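Local coordinates for protein japanin (Rhipicephalus appendiculatus, PDB 4BOE) that binds cholesterol in its lipocalin pocket and, as a tick salivary protein, modulates the host immune response, blocking dendritic cell differentiation from monocytes, at residues W40-L45 against A62-W67. Numbering follows the deposited sequence.
With CLR (cholesterol), chain C.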
# COMPACT_ATOMS: atom_id res chain seq x y z
N TRP A 40 -17.48 -1.68 -4.24
CA TRP A 40 -16.18 -1.19 -4.64
C TRP A 40 -15.82 0.13 -4.03
O TRP A 40 -16.58 1.09 -4.16
CB TRP A 40 -16.09 -1.11 -6.16
CG TRP A 40 -16.16 -2.45 -6.80
CD1 TRP A 40 -17.29 -3.15 -7.12
CD2 TRP A 40 -15.06 -3.34 -7.05
NE1 TRP A 40 -16.96 -4.41 -7.57
CE2 TRP A 40 -15.59 -4.53 -7.60
CE3 TRP A 40 -13.68 -3.24 -6.85
CZ2 TRP A 40 -14.79 -5.61 -7.95
CZ3 TRP A 40 -12.87 -4.31 -7.22
CH2 TRP A 40 -13.42 -5.48 -7.74
N VAL A 41 -14.64 0.21 -3.42
CA VAL A 41 -14.11 1.46 -2.88
C VAL A 41 -13.12 2.00 -3.90
O VAL A 41 -12.27 1.26 -4.37
CB VAL A 41 -13.46 1.23 -1.49
CG1 VAL A 41 -12.65 2.45 -1.04
CG2 VAL A 41 -14.55 0.92 -0.46
N THR A 42 -13.18 3.30 -4.18
CA THR A 42 -12.23 3.91 -5.10
C THR A 42 -11.22 4.61 -4.25
O THR A 42 -11.58 5.36 -3.34
CB THR A 42 -12.90 4.86 -6.14
OG1 THR A 42 -13.92 4.14 -6.80
CG2 THR A 42 -11.94 5.35 -7.21
N ARG A 43 -9.95 4.36 -4.55
CA ARG A 43 -8.87 5.01 -3.85
C ARG A 43 -7.90 5.59 -4.90
O ARG A 43 -7.84 5.11 -6.04
CB ARG A 43 -8.09 4.02 -2.97
CG ARG A 43 -8.90 3.10 -2.04
CD ARG A 43 -7.92 2.30 -1.15
NE ARG A 43 -7.25 3.21 -0.22
CZ ARG A 43 -7.68 3.58 0.97
NH1 ARG A 43 -8.76 3.02 1.50
NH2 ARG A 43 -7.00 4.47 1.68
N SER A 44 -7.12 6.55 -4.50
CA SER A 44 -6.04 7.07 -5.33
C SER A 44 -4.72 6.40 -4.92
O SER A 44 -4.60 5.91 -3.81
CB SER A 44 -5.90 8.57 -5.15
OG SER A 44 -5.51 8.88 -3.82
N LEU A 45 -3.76 6.35 -5.84
CA LEU A 45 -2.41 5.92 -5.59
C LEU A 45 -1.59 7.18 -5.82
O LEU A 45 -1.61 7.72 -6.91
CB LEU A 45 -1.99 4.79 -6.51
CG LEU A 45 -0.58 4.26 -6.29
CD1 LEU A 45 -0.42 3.61 -4.92
CD2 LEU A 45 -0.25 3.29 -7.35
N ALA A 62 -5.31 5.83 -9.85
CA ALA A 62 -6.53 5.40 -9.20
C ALA A 62 -6.80 3.96 -9.42
O ALA A 62 -6.34 3.36 -10.40
CB ALA A 62 -7.70 6.23 -9.64
N PHE A 63 -7.48 3.38 -8.43
CA PHE A 63 -7.84 1.98 -8.45
C PHE A 63 -9.07 1.75 -7.57
O PHE A 63 -9.45 2.59 -6.77
CB PHE A 63 -6.65 1.10 -8.01
CG PHE A 63 -6.15 1.30 -6.60
CD1 PHE A 63 -5.26 2.33 -6.29
CD2 PHE A 63 -6.58 0.47 -5.57
CE1 PHE A 63 -4.84 2.54 -4.98
CE2 PHE A 63 -6.16 0.70 -4.25
CZ PHE A 63 -5.26 1.70 -3.98
N GLN A 64 -9.70 0.63 -7.76
CA GLN A 64 -10.82 0.26 -6.93
C GLN A 64 -10.49 -1.05 -6.20
O GLN A 64 -9.75 -1.88 -6.71
CB GLN A 64 -12.08 0.08 -7.78
CG GLN A 64 -12.54 1.35 -8.44
CD GLN A 64 -13.87 1.12 -9.09
OE1 GLN A 64 -14.92 1.44 -8.55
NE2 GLN A 64 -13.84 0.39 -10.16
N VAL A 65 -11.04 -1.22 -4.99
CA VAL A 65 -10.86 -2.42 -4.18
C VAL A 65 -12.17 -2.94 -3.63
O VAL A 65 -13.07 -2.18 -3.27
CB VAL A 65 -9.80 -2.24 -3.04
CG1 VAL A 65 -8.44 -1.89 -3.62
CG2 VAL A 65 -10.21 -1.17 -2.05
N LYS A 66 -12.24 -4.24 -3.51
CA LYS A 66 -13.38 -4.95 -2.96
C LYS A 66 -12.88 -5.95 -1.92
O LYS A 66 -11.98 -6.71 -2.22
CB LYS A 66 -14.14 -5.72 -4.07
CG LYS A 66 -15.48 -6.29 -3.64
CD LYS A 66 -16.14 -7.14 -4.69
CE LYS A 66 -15.43 -8.46 -4.93
NZ LYS A 66 -16.28 -9.43 -5.67
N TRP A 67 -13.53 -6.00 -0.75
CA TRP A 67 -13.25 -7.02 0.26
C TRP A 67 -14.55 -7.58 0.84
O TRP A 67 -15.29 -6.87 1.50
CB TRP A 67 -12.38 -6.49 1.38
CG TRP A 67 -12.06 -7.51 2.43
CD1 TRP A 67 -11.37 -8.68 2.26
CD2 TRP A 67 -12.44 -7.46 3.81
NE1 TRP A 67 -11.27 -9.35 3.46
CE2 TRP A 67 -11.89 -8.61 4.44
CE3 TRP A 67 -13.29 -6.63 4.56
CZ2 TRP A 67 -12.08 -8.87 5.78
CZ3 TRP A 67 -13.52 -6.93 5.89
CH2 TRP A 67 -12.91 -8.03 6.49
C1 CLR C . 5.67 1.31 -5.33
C2 CLR C . 7.17 1.58 -5.50
C3 CLR C . 7.98 0.81 -4.48
C4 CLR C . 7.69 -0.67 -4.57
C5 CLR C . 6.21 -0.98 -4.51
C6 CLR C . 5.75 -1.91 -3.68
C7 CLR C . 4.32 -2.31 -3.52
C8 CLR C . 3.46 -1.82 -4.68
C9 CLR C . 3.81 -0.36 -5.02
C10 CLR C . 5.30 -0.18 -5.44
C11 CLR C . 2.82 0.26 -6.02
C12 CLR C . 1.35 0.06 -5.63
C13 CLR C . 0.99 -1.41 -5.39
C14 CLR C . 1.98 -1.93 -4.32
C15 CLR C . 1.40 -3.30 -3.93
C16 CLR C . -0.11 -3.03 -3.92
C17 CLR C . -0.34 -1.68 -4.64
C18 CLR C . 1.06 -2.21 -6.71
C19 CLR C . 5.56 -0.66 -6.89
C20 CLR C . -1.67 -1.63 -5.41
C21 CLR C . -1.91 -0.29 -6.11
C22 CLR C . -2.85 -1.99 -4.49
C23 CLR C . -2.91 -1.28 -3.12
C24 CLR C . -4.11 -1.68 -2.32
C25 CLR C . -4.24 -1.28 -0.87
C26 CLR C . -3.15 -0.50 -0.17
C27 CLR C . -5.63 -0.91 -0.41
O1 CLR C . 9.38 1.01 -4.76
O HOH W 1 -16.11 2.62 -6.37
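Strand segments 40-45 and 62-66 run antiparallel at 149°, laced by two pairs of reciprocal backbone hydrogen bonds, Val41 with Val65 and Arg43 with Phe63. The straightest, Val41 N to Val65 O, is nearly linear and spans 2.9 Å. On the cholesterol side, the Phe63 ring is sandwiched: Arg43 CB lies over one face, 4.2 Å from the ring centroid, and cholesterol C21 over the other. With CG between backbone N and carbonyl carbon (chi1 63°), the Phe63 ring lies beside the Arg43 side chain, both pointing the same way. Leu45 CB abuts the ring edge, 3.9 Å from Phe63 CE1, while Phe63 CE2 lies 3.7 Å from C24 of the sterol tail. The Arg43 guanidinium is held through NE by Thr31 OG1, through NH1 by the carbonyls of Ala6 and Asn8, and through NH2 by that of Gln10. On the opposite sheet face, one water bridges Trp40 O, Thr42 OG1 and Gln64 OE1, donating to both the carbonyl and the amide oxygen. Lys66 CB sits over the six-membered ring of Trp40, a CH-pi contact 3.6 Å from its centroid and 7° off the normal. An alanine here in place of Trp40 would remove the ring that covers Lys66 CB and CD and pairs with Lys77, and would probably leave this end of the hairpin less well packed. This hairpin of the lipocalin beta-barrel is flanked by strand 26-37 beside 40-49 and strand 73-78 beside 59-66; its Leu45 and Phe63 line the cholesterol pocket.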